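Long-range contact in pyridine nucleotide-disulphide oxidoreductase dimerisation region (Escherichia coli BL21, PDB 6KYY), which belongs to the FAD-containing flavoprotein disulfide reductase family, is induced by hypochlorous acid and is probably involved in resistance to reactive chlorine species: residues Thr58-His63 against Ile75-Glu80. Sequence-based numbering, arbitrary orientation.
Sequences TKTLVH and IQRKNE. With FAD (flavin-adenine dinucleotide), chain N.
Methyl CG2 of Thr60 covers one face of the Arg77 guanidinium, lying 3.4 Å above its plane and displaced toward the rim, with NH2 its nearest atom and CZ next. The His63 ring meets the same group at a slant: the two planes are 67° apart, and ND1 of His63 stays 4.1 Å from NH2 of Arg77, which is proximity and not a hydrogen bond. With OG1 of Thr60 beside the backbone N (chi1 -56°), CG2 stands anti to that N and faces the opposing helix, while OG1 bonds back to the carbonyl of Ile56. CG2 also reaches CA of Lys78, at 3.9 Å.

Leu61 supplies the apolar half with a forked end: CD2 lies 3.7 Å from CD1 of Ile75, and CD1 of Leu61 lies 3.9 Å from CD of Lys78. The axes of 58-63 and 75-80, on helices 55-65 and 71-94, approach to 9.2 Å with their directions 143° apart, well short of exactly antiparallel. Next to Thr60, Lys59 NZ donates to FAD O4 (2.9 Å) and N5 and forms a salt bridge with Glu179.

No hydrogen bond spans the pair. NE of Arg77 forms a salt bridge with OD2 of Asp64, NH1 donates to the carbonyl of Arg376 and NH2 to that of Val377, both of the second subunit, linking this helix pair to the dimer interface. Lys78 NZ goes to the carbonyl of Leu159. The helices thus meet by van der Waals packing, their polar ends satisfied by partners outside both segments.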
loop_
_atom_site.group_PDB
_atom_site.type_symbol
_atom_site.label_atom_id
_atom_site.label_comp_id
_atom_site.label_asym_id
_atom_site.label_seq_id
_atom_site.Cartn_x
_atom_site.Cartn_y
_atom_site.Cartn_z
ATOM N N THR B 58 -11.342 -1.912 14.346
ATOM C CA THR B 58 -11.917 -2.668 13.237
ATOM C C THR B 58 -10.825 -3.232 12.337
ATOM O O THR B 58 -10.804 -4.432 12.044
ATOM C CB THR B 58 -12.865 -1.774 12.433
ATOM O OG1 THR B 58 -13.723 -1.059 13.329
ATOM C CG2 THR B 58 -13.711 -2.598 11.477
ATOM N N LYS B 59 -9.896 -2.378 11.904
ATOM C CA LYS B 59 -8.861 -2.805 10.970
ATOM C C LYS B 59 -7.816 -3.684 11.642
ATOM O O LYS B 59 -7.235 -4.559 10.987
ATOM C CB LYS B 59 -8.193 -1.588 10.325
ATOM C CG LYS B 59 -8.897 -1.049 9.075
ATOM C CD LYS B 59 -10.410 -0.983 9.249
ATOM C CE LYS B 59 -10.977 0.335 8.757
ATOM N NZ LYS B 59 -12.447 0.440 8.982
ATOM N N THR B 60 -7.550 -3.451 12.931
ATOM C CA THR B 60 -6.680 -4.342 13.694
ATOM C C THR B 60 -7.183 -5.777 13.629
ATOM O O THR B 60 -6.396 -6.716 13.461
ATOM C CB THR B 60 -6.594 -3.878 15.152
ATOM O OG1 THR B 60 -6.159 -2.512 15.204
ATOM C CG2 THR B 60 -5.624 -4.746 15.946
ATOM N N LEU B 61 -8.499 -5.963 13.750
ATOM C CA LEU B 61 -9.068 -7.303 13.707
ATOM C C LEU B 61 -9.057 -7.870 12.292
ATOM O O LEU B 61 -8.814 -9.067 12.103
ATOM C CB LEU B 61 -10.489 -7.282 14.273
ATOM C CG LEU B 61 -10.551 -7.248 15.801
ATOM C CD1 LEU B 61 -11.740 -6.437 16.282
ATOM C CD2 LEU B 61 -10.592 -8.657 16.372
ATOM N N VAL B 62 -9.319 -7.030 11.287
ATOM C CA VAL B 62 -9.320 -7.505 9.904
ATOM C C VAL B 62 -7.937 -8.012 9.515
ATOM O O VAL B 62 -7.804 -9.027 8.821
ATOM C CB VAL B 62 -9.807 -6.397 8.949
ATOM C CG1 VAL B 62 -9.820 -6.901 7.513
ATOM C CG2 VAL B 62 -11.196 -5.927 9.344
ATOM N N HIS B 63 -6.884 -7.321 9.962
ATOM C CA HIS B 63 -5.529 -7.780 9.671
ATOM C C HIS B 63 -5.242 -9.112 10.353
ATOM O O HIS B 63 -4.563 -9.974 9.782
ATOM C CB HIS B 63 -4.511 -6.725 10.101
ATOM C CG HIS B 63 -3.090 -7.112 9.825
ATOM N ND1 HIS B 63 -2.303 -7.761 10.752
ATOM C CD2 HIS B 63 -2.317 -6.944 8.726
ATOM C CE1 HIS B 63 -1.105 -7.974 10.237
ATOM N NE2 HIS B 63 -1.087 -7.489 9.008
ATOM N N ILE B 75 -8.777 -10.084 19.707
ATOM C CA ILE B 75 -9.417 -9.124 20.603
ATOM C C ILE B 75 -8.424 -8.648 21.656
ATOM O O ILE B 75 -8.428 -7.477 22.054
ATOM C CB ILE B 75 -10.674 -9.744 21.243
ATOM C CG1 ILE B 75 -11.716 -10.063 20.169
ATOM C CG2 ILE B 75 -11.266 -8.812 22.290
ATOM C CD1 ILE B 75 -12.387 -8.839 19.586
ATOM N N GLN B 76 -7.550 -9.549 22.113
ATOM C CA GLN B 76 -6.512 -9.161 23.063
ATOM C C GLN B 76 -5.550 -8.155 22.444
ATOM O O GLN B 76 -5.194 -7.154 23.077
ATOM C CB GLN B 76 -5.759 -10.400 23.548
ATOM C CG GLN B 76 -4.685 -10.112 24.585
ATOM C CD GLN B 76 -5.259 -9.638 25.907
ATOM O OE1 GLN B 76 -6.434 -9.859 26.204
ATOM N NE2 GLN B 76 -4.429 -8.984 26.712
ATOM N N ARG B 77 -5.116 -8.403 21.204
ATOM C CA ARG B 77 -4.243 -7.449 20.529
ATOM C C ARG B 77 -4.995 -6.173 20.177
ATOM O O ARG B 77 -4.424 -5.077 20.223
ATOM C CB ARG B 77 -3.638 -8.077 19.274
ATOM C CG ARG B 77 -2.501 -7.267 18.672
ATOM C CD ARG B 77 -1.903 -7.953 17.455
ATOM N NE ARG B 77 -2.571 -7.562 16.215
ATOM C CZ ARG B 77 -2.307 -6.446 15.543
ATOM N NH1 ARG B 77 -1.388 -5.600 15.987
ATOM N NH2 ARG B 77 -2.963 -6.175 14.423
ATOM N N LYS B 78 -6.274 -6.297 19.815
ATOM C CA LYS B 78 -7.086 -5.111 19.568
ATOM C C LYS B 78 -7.125 -4.214 20.799
ATOM O O LYS B 78 -6.993 -2.990 20.688
ATOM C CB LYS B 78 -8.496 -5.521 19.145
ATOM C CG LYS B 78 -9.486 -4.371 19.049
ATOM C CD LYS B 78 -10.825 -4.742 19.665
ATOM C CE LYS B 78 -11.023 -4.060 21.007
ATOM N NZ LYS B 78 -12.194 -4.605 21.747
ATOM N N ASN B 79 -7.276 -4.810 21.987
ATOM C CA ASN B 79 -7.296 -4.020 23.214
ATOM C C ASN B 79 -5.975 -3.291 23.431
ATOM O O ASN B 79 -5.963 -2.124 23.838
ATOM C CB ASN B 79 -7.609 -4.916 24.411
ATOM C CG ASN B 79 -9.080 -5.250 24.520
ATOM O OD1 ASN B 79 -9.929 -4.562 23.956
ATOM N ND2 ASN B 79 -9.390 -6.315 25.249
ATOM N N GLU B 80 -4.852 -3.963 23.163
ATOM C CA GLU B 80 -3.549 -3.342 23.383
ATOM C C GLU B 80 -3.325 -2.155 22.455
ATOM O O GLU B 80 -2.650 -1.190 22.833
ATOM C CB GLU B 80 -2.437 -4.374 23.200
ATOM C CG GLU B 80 -2.144 -5.200 24.441
ATOM C CD GLU B 80 -1.969 -6.675 24.131
ATOM O OE1 GLU B 80 -1.548 -7.001 23.002
ATOM O OE2 GLU B 80 -2.254 -7.508 25.018
HETATM P PA FAD N . -15.569 11.638 16.733
HETATM O O1A FAD N . -16.819 10.873 16.505
HETATM O O2A FAD N . -14.269 10.918 16.358
HETATM O O5B FAD N . -15.485 12.124 18.223
HETATM C C5B FAD N . -16.662 12.196 19.054
HETATM C C4B FAD N . -16.231 12.400 20.484
HETATM O O4B FAD N . -17.057 13.410 21.108
HETATM C C3B FAD N . -16.314 11.158 21.372
HETATM O O3B FAD N . -15.139 11.029 22.164
HETATM C C2B FAD N . -17.558 11.419 22.226
HETATM O O2B FAD N . -17.461 10.804 23.506
HETATM C C1B FAD N . -17.512 12.938 22.355
HETATM N N9A FAD N . -18.801 13.559 22.647
HETATM C C8A FAD N . -19.997 13.319 22.024
HETATM N N7A FAD N . -20.998 14.024 22.497
HETATM C C5A FAD N . -20.419 14.781 23.504
HETATM C C6A FAD N . -20.943 15.736 24.397
HETATM N N6A FAD N . -22.225 16.108 24.418
HETATM N N1A FAD N . -20.090 16.306 25.278
HETATM C C2A FAD N . -18.807 15.938 25.261
HETATM N N3A FAD N . -18.201 15.051 24.470
HETATM C C4A FAD N . -19.065 14.505 23.608
HETATM N N1 FAD N . -13.555 6.632 8.855
HETATM C C2 FAD N . -12.581 6.512 7.905
HETATM O O2 FAD N . -12.063 7.505 7.380
HETATM N N3 FAD N . -12.154 5.255 7.514
HETATM C C4 FAD N . -12.636 4.049 7.984
HETATM O O4 FAD N . -12.167 2.993 7.565
HETATM C C4X FAD N . -13.675 4.187 8.990
HETATM N N5 FAD N . -14.164 3.102 9.515
HETATM C C5X FAD N . -15.150 3.234 10.479
HETATM C C6 FAD N . -15.699 2.081 11.037
HETATM C C7 FAD N . -16.691 2.159 12.009
HETATM C C7M FAD N . -17.260 0.892 12.590
HETATM C C8 FAD N . -17.149 3.417 12.432
HETATM C C8M FAD N . -18.221 3.536 13.482
HETATM C C9 FAD N . -16.605 4.571 11.876
HETATM C C9A FAD N . -15.612 4.488 10.907
HETATM N N10 FAD N . -15.035 5.636 10.329
HETATM C C10 FAD N . -14.064 5.523 9.365
HETATM C "C1'" FAD N . -15.480 6.981 10.725
HETATM C "C2'" FAD N . -14.636 7.594 11.838
HETATM O "O2'" FAD N . -14.760 6.825 13.035
HETATM C "C3'" FAD N . -15.121 9.020 12.106
HETATM O "O3'" FAD N . -15.615 9.577 10.894
HETATM C "C4'" FAD N . -14.052 9.951 12.680
HETATM O "O4'" FAD N . -13.733 9.546 14.012
HETATM C "C5'" FAD N . -14.472 11.406 12.656
HETATM O "O5'" FAD N . -15.239 11.694 13.844
HETATM P P FAD N . -15.411 13.170 14.366
HETATM O O1P FAD N . -14.110 13.948 14.149
HETATM O O2P FAD N . -16.610 13.796 13.767
HETATM O O3P FAD N . -15.615 13.005 15.931
#